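Local atomic coordinates of Exo-poly-alpha-D-galacturonosidase (Thermotoga maritima, PDB entry 3JUR), a protein that is a heat-active exopolygalacturonase of glycoside hydrolase family 28, probably hydrolysing polygalacturonate chains from their ends. Residues K77-L82 / C122-I127; S303-G308 / G336-I341; F377-K382 / I405-I410. One frame throughout, in Å; residues are numbered along the deposited sequence.

Overall arrangement
The three contacts follow one another along the chain and along a right-handed parallel beta-helix, the fold of the family 28 glycoside hydrolases. Contact 1 joins strands 80-84 and 125-128 near the N-terminal end of the beta-helix. Contact 2, its centre about 29 Å from that of contact 1, sets the loop between strands 299-301 and 309-320 against the start of strand 337-349. Contact 3 joins two later coils, about 22 Å from contact 2 and 40 Å from contact 1, centre to centre. Contacts 2 and 3 touch where strand 337-349 pairs with 372-379, F377 N probably hydrogen-bonding I341 O. Corners of stacked coils thus recur, in contacts 1 and 3, on opposite sides of the chain's centre.

Contact 1: K77-L82 / C122-I127; sequences KSNIEL and CENVAI
Similar first torsions bring N79 and N124 alongside each other: each CG lies anti to its own carbonyl carbon and beside its backbone N, with chi1 at -57° and -47°. The two amides point the same way, their planes 33° apart, and N124 ND2 donates to N79 OD1 over 3.0 Å, nearly straight and in both the carbonyl plane of N79 and the amide plane of N124. N124 OD1 extends the row, accepting from N200 ND2 in the following coil. Both have positive phi: N79 as third residue of a type II beta turn from K77 to I80, N124 at the corner. Behind them, N79 N donates to E123 O at 2.9 Å, nearly along the C=O axis, and S78 OG receives E123 N at 2.8 Å, while the carboxylate of E123 turns to R199. An alanine here in place of N79 would remove the OD1 acceptor and would probably loosen N124 ND2 and make the positive phi less comfortable. Beyond the corner the strands run parallel: A126 N donates to I80 O at 3.0 Å and L82 N to A126 O at 2.8 Å. On one face the CG of E81 lies 3.9 Å from the CB of A126, while E81 OE2 bonds T128 OG1. L82 and I127 project from the other face, L82 CB 4.3 Å from I127 CG1, with F47 of helix 44-57 against L82 and F195 against I127. Such rows of hydrogen-bonded asparagines, one residue per coil at a tight corner, are characteristic of right-handed parallel beta-helices of the pectate lyase-like superfamily.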
loop_
_atom_site.group_PDB
_atom_site.type_symbol
_atom_site.label_atom_id
_atom_site.label_comp_id
_atom_site.label_asym_id
_atom_site.label_seq_id
_atom_site.Cartn_x
_atom_site.Cartn_y
_atom_site.Cartn_z
ATOM N N LYS D 77 23.531 48.766 -21.571
ATOM C CA LYS D 77 24.762 48.562 -22.327
ATOM C C LYS D 77 25.682 47.691 -21.482
ATOM O O LYS D 77 25.373 47.415 -20.322
ATOM C CB LYS D 77 25.415 49.903 -22.687
ATOM C CG LYS D 77 24.544 50.797 -23.572
ATOM C CD LYS D 77 25.239 52.084 -23.960
ATOM C CE LYS D 77 24.272 53.021 -24.671
ATOM N NZ LYS D 77 24.985 54.117 -25.377
ATOM N N SER D 78 26.789 47.238 -22.066
ATOM C CA SER D 78 27.780 46.432 -21.353
ATOM C C SER D 78 28.297 47.106 -20.079
ATOM O O SER D 78 28.478 48.327 -20.046
ATOM C CB SER D 78 28.957 46.110 -22.275
ATOM O OG SER D 78 28.614 45.097 -23.200
ATOM N N ASN D 79 28.524 46.297 -19.041
ATOM C CA ASN D 79 29.110 46.754 -17.764
ATOM C C ASN D 79 28.194 47.634 -16.915
ATOM O O ASN D 79 28.665 48.407 -16.067
ATOM C CB ASN D 79 30.471 47.438 -17.987
ATOM C CG ASN D 79 31.458 46.546 -18.707
ATOM O OD1 ASN D 79 31.731 45.421 -18.275
ATOM N ND2 ASN D 79 31.992 47.037 -19.812
ATOM N N ILE D 80 26.890 47.495 -17.138
ATOM C CA ILE D 80 25.878 48.288 -16.444
ATOM C C ILE D 80 25.054 47.439 -15.475
ATOM O O ILE D 80 24.526 46.376 -15.843
ATOM C CB ILE D 80 24.932 49.021 -17.446
ATOM C CG1 ILE D 80 25.718 49.977 -18.362
ATOM C CG2 ILE D 80 23.796 49.756 -16.716
ATOM C CD1 ILE D 80 26.471 51.109 -17.660
ATOM N N GLU D 81 24.961 47.917 -14.235
ATOM C CA GLU D 81 24.052 47.352 -13.244
ATOM C C GLU D 81 22.902 48.324 -12.992
ATOM O O GLU D 81 23.122 49.468 -12.583
ATOM C CB GLU D 81 24.791 47.050 -11.938
ATOM C CG GLU D 81 23.919 46.448 -10.824
ATOM C CD GLU D 81 24.655 46.342 -9.495
ATOM O OE1 GLU D 81 25.840 45.940 -9.497
ATOM O OE2 GLU D 81 24.057 46.656 -8.444
ATOM N N LEU D 82 21.682 47.871 -13.262
ATOM C CA LEU D 82 20.494 48.649 -12.952
ATOM C C LEU D 82 20.011 48.281 -11.543
ATOM O O LEU D 82 19.432 47.214 -11.338
ATOM C CB LEU D 82 19.412 48.395 -14.008
ATOM C CG LEU D 82 18.069 49.128 -13.926
ATOM C CD1 LEU D 82 18.211 50.650 -14.105
ATOM C CD2 LEU D 82 17.091 48.546 -14.949
ATOM N N CYS D 122 25.520 42.385 -25.374
ATOM C CA CYS D 122 26.174 43.016 -24.232
ATOM C C CYS D 122 26.878 41.999 -23.345
ATOM O O CYS D 122 26.586 40.798 -23.387
ATOM C CB CYS D 122 25.155 43.798 -23.401
ATOM S SG CYS D 122 24.508 45.286 -24.205
ATOM N N GLU D 123 27.783 42.506 -22.517
ATOM C CA GLU D 123 28.572 41.694 -21.612
ATOM C C GLU D 123 28.551 42.347 -20.229
ATOM O O GLU D 123 28.590 43.577 -20.129
ATOM C CB GLU D 123 29.996 41.634 -22.148
ATOM C CG GLU D 123 30.938 40.690 -21.441
ATOM C CD GLU D 123 32.320 40.704 -22.076
ATOM O OE1 GLU D 123 32.825 41.804 -22.396
ATOM O OE2 GLU D 123 32.894 39.612 -22.260
ATOM N N ASN D 124 28.487 41.530 -19.176
ATOM C CA ASN D 124 28.513 42.001 -17.781
ATOM C C ASN D 124 27.381 42.979 -17.471
ATOM O O ASN D 124 27.614 44.172 -17.247
ATOM C CB ASN D 124 29.875 42.628 -17.420
ATOM C CG ASN D 124 31.052 41.772 -17.856
ATOM O OD1 ASN D 124 31.043 40.551 -17.699
ATOM N ND2 ASN D 124 32.075 42.415 -18.408
ATOM N N VAL D 125 26.156 42.472 -17.484
ATOM C CA VAL D 125 24.973 43.294 -17.282
ATOM C C VAL D 125 24.159 42.722 -16.123
ATOM O O VAL D 125 23.971 41.510 -16.034
ATOM C CB VAL D 125 24.133 43.401 -18.583
ATOM C CG1 VAL D 125 22.842 44.168 -18.337
ATOM C CG2 VAL D 125 24.935 44.100 -19.683
ATOM N N ALA D 126 23.703 43.587 -15.218
ATOM C CA ALA D 126 22.979 43.126 -14.032
ATOM C C ALA D 126 21.753 43.968 -13.709
ATOM O O ALA D 126 21.736 45.177 -13.951
ATOM C CB ALA D 126 23.911 43.067 -12.827
ATOM N N ILE D 127 20.722 43.310 -13.182
ATOM C CA ILE D 127 19.576 43.998 -12.593
ATOM C C ILE D 127 19.453 43.525 -11.145
ATOM O O ILE D 127 19.224 42.344 -10.892
ATOM C CB ILE D 127 18.277 43.730 -13.379
ATOM C CG1 ILE D 127 18.401 44.261 -14.816
ATOM C CG2 ILE D 127 17.073 44.342 -12.660
ATOM C CD1 ILE D 127 17.369 43.680 -15.787
#

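Contact 2: S303-G308 / G336-I341; sequences SEMSGG and GYMENI
Two bonds grip S306 OG: it donates to R334 O, just ahead of segment 336-341, and receives a weak bond from D270 N. The hydroxyl thus ties a type I beta turn, M305 to G308, to the neighbouring loop of the parallel beta-helix, where connections between strands of successive coils pack against each other. Inside the turn G308 N donates to M305 O over 2.8 Å, and G308 O is held by S267 OG. Across the contact, the ring of Y337 covers the turn's last residue. With chi1 at 57°, its CG sits in the crowded position between backbone N and carbonyl carbon, so that a side chain setting out away from the turn folds back over it. G308 CA lies 3.5 Å from the ring centroid and only 8° off the normal, a CH-pi contact over the face, and the same CA comes within 3.3 Å of Y337 O. A CB on G308 would fall 2.3 Å from Y337 CZ, while one on G336 would run into the carbonyl oxygens of M305 and S306, so both positions leave room for glycine alone. M305, bent at chi2 and chi3, packs against M338 and the backbone of G336 and Y337. It crosses M338 at about a right angle, CG resting 3.8 Å from M338 SD, and its terminal CE curls back to within 3.6 Å of Y337 N.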
loop_
_atom_site.group_PDB
_atom_site.type_symbol
_atom_site.label_atom_id
_atom_site.label_comp_id
_atom_site.label_asym_id
_atom_site.label_seq_id
_atom_site.Cartn_x
_atom_site.Cartn_y
_atom_site.Cartn_z
ATOM N N SER D 303 7.357 24.410 -26.005
ATOM C CA SER D 303 7.364 23.512 -27.169
ATOM C C SER D 303 8.396 23.915 -28.217
ATOM O O SER D 303 8.687 23.155 -29.142
ATOM C CB SER D 303 5.988 23.499 -27.822
ATOM O OG SER D 303 5.769 24.702 -28.549
ATOM N N GLU D 304 8.927 25.126 -28.082
ATOM C CA GLU D 304 9.933 25.614 -29.007
ATOM C C GLU D 304 11.289 25.059 -28.577
ATOM O O GLU D 304 12.062 25.736 -27.916
ATOM C CB GLU D 304 9.941 27.143 -29.050
ATOM C CG GLU D 304 8.581 27.772 -29.391
ATOM C CD GLU D 304 7.780 28.200 -28.164
ATOM O OE1 GLU D 304 7.895 27.562 -27.095
ATOM O OE2 GLU D 304 7.029 29.188 -28.270
ATOM N N MET D 305 11.560 23.815 -28.959
ATOM C CA MET D 305 12.799 23.147 -28.581
ATOM C C MET D 305 13.533 22.602 -29.813
ATOM O O MET D 305 14.319 21.653 -29.711
ATOM C CB MET D 305 12.528 22.037 -27.544
ATOM C CG MET D 305 11.275 21.187 -27.806
ATOM S SD MET D 305 11.193 20.515 -29.481
ATOM C CE MET D 305 12.224 19.066 -29.284
ATOM N N SER D 306 13.284 23.223 -30.968
ATOM C CA SER D 306 13.825 22.755 -32.251
ATOM C C SER D 306 15.355 22.789 -32.329
ATOM O O SER D 306 15.951 22.102 -33.152
ATOM C CB SER D 306 13.232 23.566 -33.408
ATOM O OG SER D 306 11.826 23.396 -33.470
ATOM N N GLY D 307 15.979 23.604 -31.482
ATOM C CA GLY D 307 17.435 23.666 -31.399
ATOM C C GLY D 307 18.007 22.612 -30.467
ATOM O O GLY D 307 19.220 22.402 -30.430
ATOM N N GLY D 308 17.127 21.942 -29.723
ATOM C CA GLY D 308 17.532 20.948 -28.734
ATOM C C GLY D 308 17.515 21.507 -27.321
ATOM O O GLY D 308 17.731 22.705 -27.110
ATOM N N GLY D 336 14.477 18.513 -33.549
ATOM C CA GLY D 336 15.284 18.731 -32.353
ATOM C C GLY D 336 15.189 17.590 -31.360
ATOM O O GLY D 336 14.836 16.458 -31.724
ATOM N N TYR D 337 15.505 17.891 -30.101
ATOM C CA TYR D 337 15.513 16.888 -29.037
ATOM C C TYR D 337 15.233 17.497 -27.664
ATOM O O TYR D 337 15.406 18.700 -27.455
ATOM C CB TYR D 337 16.848 16.118 -29.017
ATOM C CG TYR D 337 18.070 16.998 -28.850
ATOM C CD1 TYR D 337 18.503 17.387 -27.577
ATOM C CD2 TYR D 337 18.789 17.450 -29.961
ATOM C CE1 TYR D 337 19.620 18.200 -27.413
ATOM C CE2 TYR D 337 19.912 18.272 -29.805
ATOM C CZ TYR D 337 20.318 18.638 -28.521
ATOM O OH TYR D 337 21.418 19.444 -28.342
ATOM N N MET D 338 14.771 16.654 -26.747
ATOM C CA MET D 338 14.768 16.934 -25.316
ATOM C C MET D 338 15.335 15.686 -24.672
ATOM O O MET D 338 14.809 14.586 -24.871
ATOM C CB MET D 338 13.348 17.224 -24.796
ATOM C CG MET D 338 12.691 18.437 -25.450
ATOM S SD MET D 338 11.034 18.800 -24.846
ATOM C CE MET D 338 10.098 17.505 -25.642
ATOM N N GLU D 339 16.437 15.841 -23.942
ATOM C CA GLU D 339 17.124 14.688 -23.355
ATOM C C GLU D 339 18.014 15.058 -22.176
ATOM O O GLU D 339 18.487 16.191 -22.086
ATOM C CB GLU D 339 17.938 13.925 -24.411
ATOM C CG GLU D 339 19.078 14.696 -25.036
ATOM C CD GLU D 339 19.883 13.847 -26.009
ATOM O OE1 GLU D 339 19.306 12.917 -26.616
ATOM O OE2 GLU D 339 21.092 14.115 -26.174
ATOM N N ASN D 340 18.246 14.087 -21.294
ATOM C CA ASN D 340 19.006 14.305 -20.071
ATOM C C ASN D 340 18.393 15.427 -19.239
ATOM O O ASN D 340 19.042 16.448 -18.958
ATOM C CB ASN D 340 20.490 14.570 -20.374
ATOM C CG ASN D 340 21.342 13.320 -20.278
ATOM O OD1 ASN D 340 20.839 12.221 -20.035
ATOM N ND2 ASN D 340 22.651 13.487 -20.444
ATOM N N ILE D 341 17.121 15.241 -18.891
ATOM C CA ILE D 341 16.390 16.172 -18.047
ATOM C C ILE D 341 16.236 15.496 -16.686
ATOM O O ILE D 341 15.731 14.365 -16.597
ATOM C CB ILE D 341 14.984 16.534 -18.643
ATOM C CG1 ILE D 341 15.075 16.870 -20.140
ATOM C CG2 ILE D 341 14.326 17.690 -17.847
ATOM C CD1 ILE D 341 15.941 18.105 -20.497
#

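Contact 3: F377-K382 / I405-I410; sequences FVKNLK and ISDTII
V378 and I405 lie side by side and point the same way on the inner side of the coils, V378 CB 4.0 Å from I405 CG1. T408 stands at about a right angle to V378 and crosses L381 obliquely, its CG2 3.8 Å from L381 CB. Its chi1 of -73° turns OG1 toward the corner, where it accepts L381 N at 3.1 Å and donates to S406 O at 2.8 Å. That carbonyl is gripped twice: N380 N approaches in its plane at 3.0 Å, whereas the threonine hydroxyl comes from well above it. N380 and D407 both adopt positive phi, forming the stacked corner of two coils of a right-handed parallel beta-helix, with parallel pairing before and after it. Outside the corner K379, bent at chi2 and chi3, runs alongside D407; their salt bridge is long, 3.8 Å from K379 NZ to D407 OD2. K379 NZ also forms a salt bridge with E5, and D407 OD1 is hydrogen-bonded to N428 ND2. K382 NZ reaches back to N380 OD1 at 2.9 Å and to a water that donates to D407 O, while N380 ND2 bonds D345. K382 and I409 also pack against T384 and N432 of a neighbouring subunit.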
loop_
_atom_site.group_PDB
_atom_site.type_symbol
_atom_site.label_atom_id
_atom_site.label_comp_id
_atom_site.label_asym_id
_atom_site.label_seq_id
_atom_site.Cartn_x
_atom_site.Cartn_y
_atom_site.Cartn_z
ATOM N N PHE D 377 14.615 11.781 -16.069
ATOM C CA PHE D 377 14.791 11.128 -14.780
ATOM C C PHE D 377 14.121 11.920 -13.663
ATOM O O PHE D 377 14.428 13.099 -13.434
ATOM C CB PHE D 377 16.287 10.900 -14.494
ATOM C CG PHE D 377 17.016 10.230 -15.628
ATOM C CD1 PHE D 377 16.949 8.848 -15.797
ATOM C CD2 PHE D 377 17.742 10.982 -16.549
ATOM C CE1 PHE D 377 17.605 8.223 -16.868
ATOM C CE2 PHE D 377 18.404 10.368 -17.619
ATOM C CZ PHE D 377 18.331 8.985 -17.776
ATOM N N VAL D 378 13.170 11.262 -13.005
ATOM C CA VAL D 378 12.478 11.822 -11.866
ATOM C C VAL D 378 12.916 10.981 -10.675
ATOM O O VAL D 378 12.768 9.752 -10.664
ATOM C CB VAL D 378 10.935 11.784 -12.030
ATOM C CG1 VAL D 378 10.243 12.293 -10.760
ATOM C CG2 VAL D 378 10.482 12.614 -13.227
ATOM N N LYS D 379 13.487 11.631 -9.673
ATOM C CA LYS D 379 13.933 10.900 -8.501
ATOM C C LYS D 379 13.591 11.687 -7.256
ATOM O O LYS D 379 13.800 12.910 -7.201
ATOM C CB LYS D 379 15.435 10.605 -8.595
ATOM C CG LYS D 379 16.111 10.310 -7.271
ATOM C CD LYS D 379 16.534 8.885 -7.142
ATOM C CE LYS D 379 17.885 8.664 -7.770
ATOM N NZ LYS D 379 18.471 7.367 -7.335
ATOM N N ASN D 380 13.071 10.984 -6.255
ATOM C CA ASN D 380 12.692 11.599 -4.974
ATOM C C ASN D 380 11.677 12.733 -5.129
ATOM O O ASN D 380 11.822 13.802 -4.532
ATOM C CB ASN D 380 13.930 12.060 -4.180
ATOM C CG ASN D 380 13.632 12.285 -2.705
ATOM O OD1 ASN D 380 12.808 11.585 -2.115
ATOM N ND2 ASN D 380 14.305 13.268 -2.102
ATOM N N LEU D 381 10.656 12.488 -5.949
ATOM C CA LEU D 381 9.523 13.399 -6.058
ATOM C C LEU D 381 8.476 13.017 -5.025
ATOM O O LEU D 381 8.159 11.836 -4.839
ATOM C CB LEU D 381 8.925 13.384 -7.475
ATOM C CG LEU D 381 7.553 14.040 -7.742
ATOM C CD1 LEU D 381 7.607 15.562 -7.538
ATOM C CD2 LEU D 381 7.061 13.698 -9.142
ATOM N N LYS D 382 7.966 14.022 -4.324
ATOM C CA LYS D 382 6.830 13.837 -3.442
ATOM C C LYS D 382 5.734 14.749 -3.959
ATOM O O LYS D 382 5.914 15.982 -4.038
ATOM C CB LYS D 382 7.206 14.149 -1.994
ATOM C CG LYS D 382 8.269 13.197 -1.443
ATOM C CD LYS D 382 8.545 13.443 0.017
ATOM C CE LYS D 382 10.029 13.297 0.349
ATOM N NZ LYS D 382 10.639 12.066 -0.202
ATOM N N ILE D 405 11.322 6.881 -13.259
ATOM C CA ILE D 405 10.803 7.495 -12.044
ATOM C C ILE D 405 11.159 6.586 -10.864
ATOM O O ILE D 405 10.823 5.400 -10.858
ATOM C CB ILE D 405 9.272 7.715 -12.127
ATOM C CG1 ILE D 405 8.931 8.554 -13.363
ATOM C CG2 ILE D 405 8.752 8.383 -10.856
ATOM C CD1 ILE D 405 7.462 8.610 -13.706
ATOM N N SER D 406 11.860 7.135 -9.872
ATOM C CA SER D 406 12.318 6.318 -8.757
ATOM C C SER D 406 12.249 7.035 -7.417
ATOM O O SER D 406 12.270 8.274 -7.359
ATOM C CB SER D 406 13.726 5.795 -9.025
ATOM O OG SER D 406 14.591 6.875 -9.298
ATOM N N ASP D 407 12.157 6.243 -6.347
ATOM C CA ASP D 407 12.084 6.764 -4.976
ATOM C C ASP D 407 11.037 7.877 -4.858
ATOM O O ASP D 407 11.299 8.933 -4.284
ATOM C CB ASP D 407 13.456 7.279 -4.523
ATOM C CG ASP D 407 14.551 6.229 -4.640
ATOM O OD1 ASP D 407 14.244 5.014 -4.617
ATOM O OD2 ASP D 407 15.733 6.625 -4.733
ATOM N N THR D 408 9.859 7.632 -5.423
ATOM C CA THR D 408 8.863 8.681 -5.637
ATOM C C THR D 408 7.492 8.268 -5.094
ATOM O O THR D 408 7.094 7.103 -5.205
ATOM C CB THR D 408 8.810 9.066 -7.147
ATOM O OG1 THR D 408 9.987 9.819 -7.475
ATOM C CG2 THR D 408 7.564 9.888 -7.507
ATOM N N ILE D 409 6.797 9.230 -4.492
ATOM C CA ILE D 409 5.463 9.031 -3.943
ATOM C C ILE D 409 4.529 10.055 -4.575
ATOM O O ILE D 409 4.775 11.258 -4.482
ATOM C CB ILE D 409 5.434 9.199 -2.398
ATOM C CG1 ILE D 409 6.472 8.287 -1.729
ATOM C CG2 ILE D 409 4.019 8.903 -1.840
ATOM C CD1 ILE D 409 6.753 8.601 -0.266
ATOM N N ILE D 410 3.464 9.576 -5.218
ATOM C CA ILE D 410 2.411 10.457 -5.749
ATOM C C ILE D 410 1.057 9.987 -5.222
ATOM O O ILE D 410 0.670 8.832 -5.424
ATOM C CB ILE D 410 2.400 10.517 -7.305
ATOM C CG1 ILE D 410 3.768 10.947 -7.844
ATOM C CG2 ILE D 410 1.293 11.468 -7.804
ATOM C CD1 ILE D 410 3.934 10.758 -9.329
HETATM O O HOH W 1 15.038 8.365 -11.419
HETATM O O HOH W 2 9.965 10.400 -2.430
#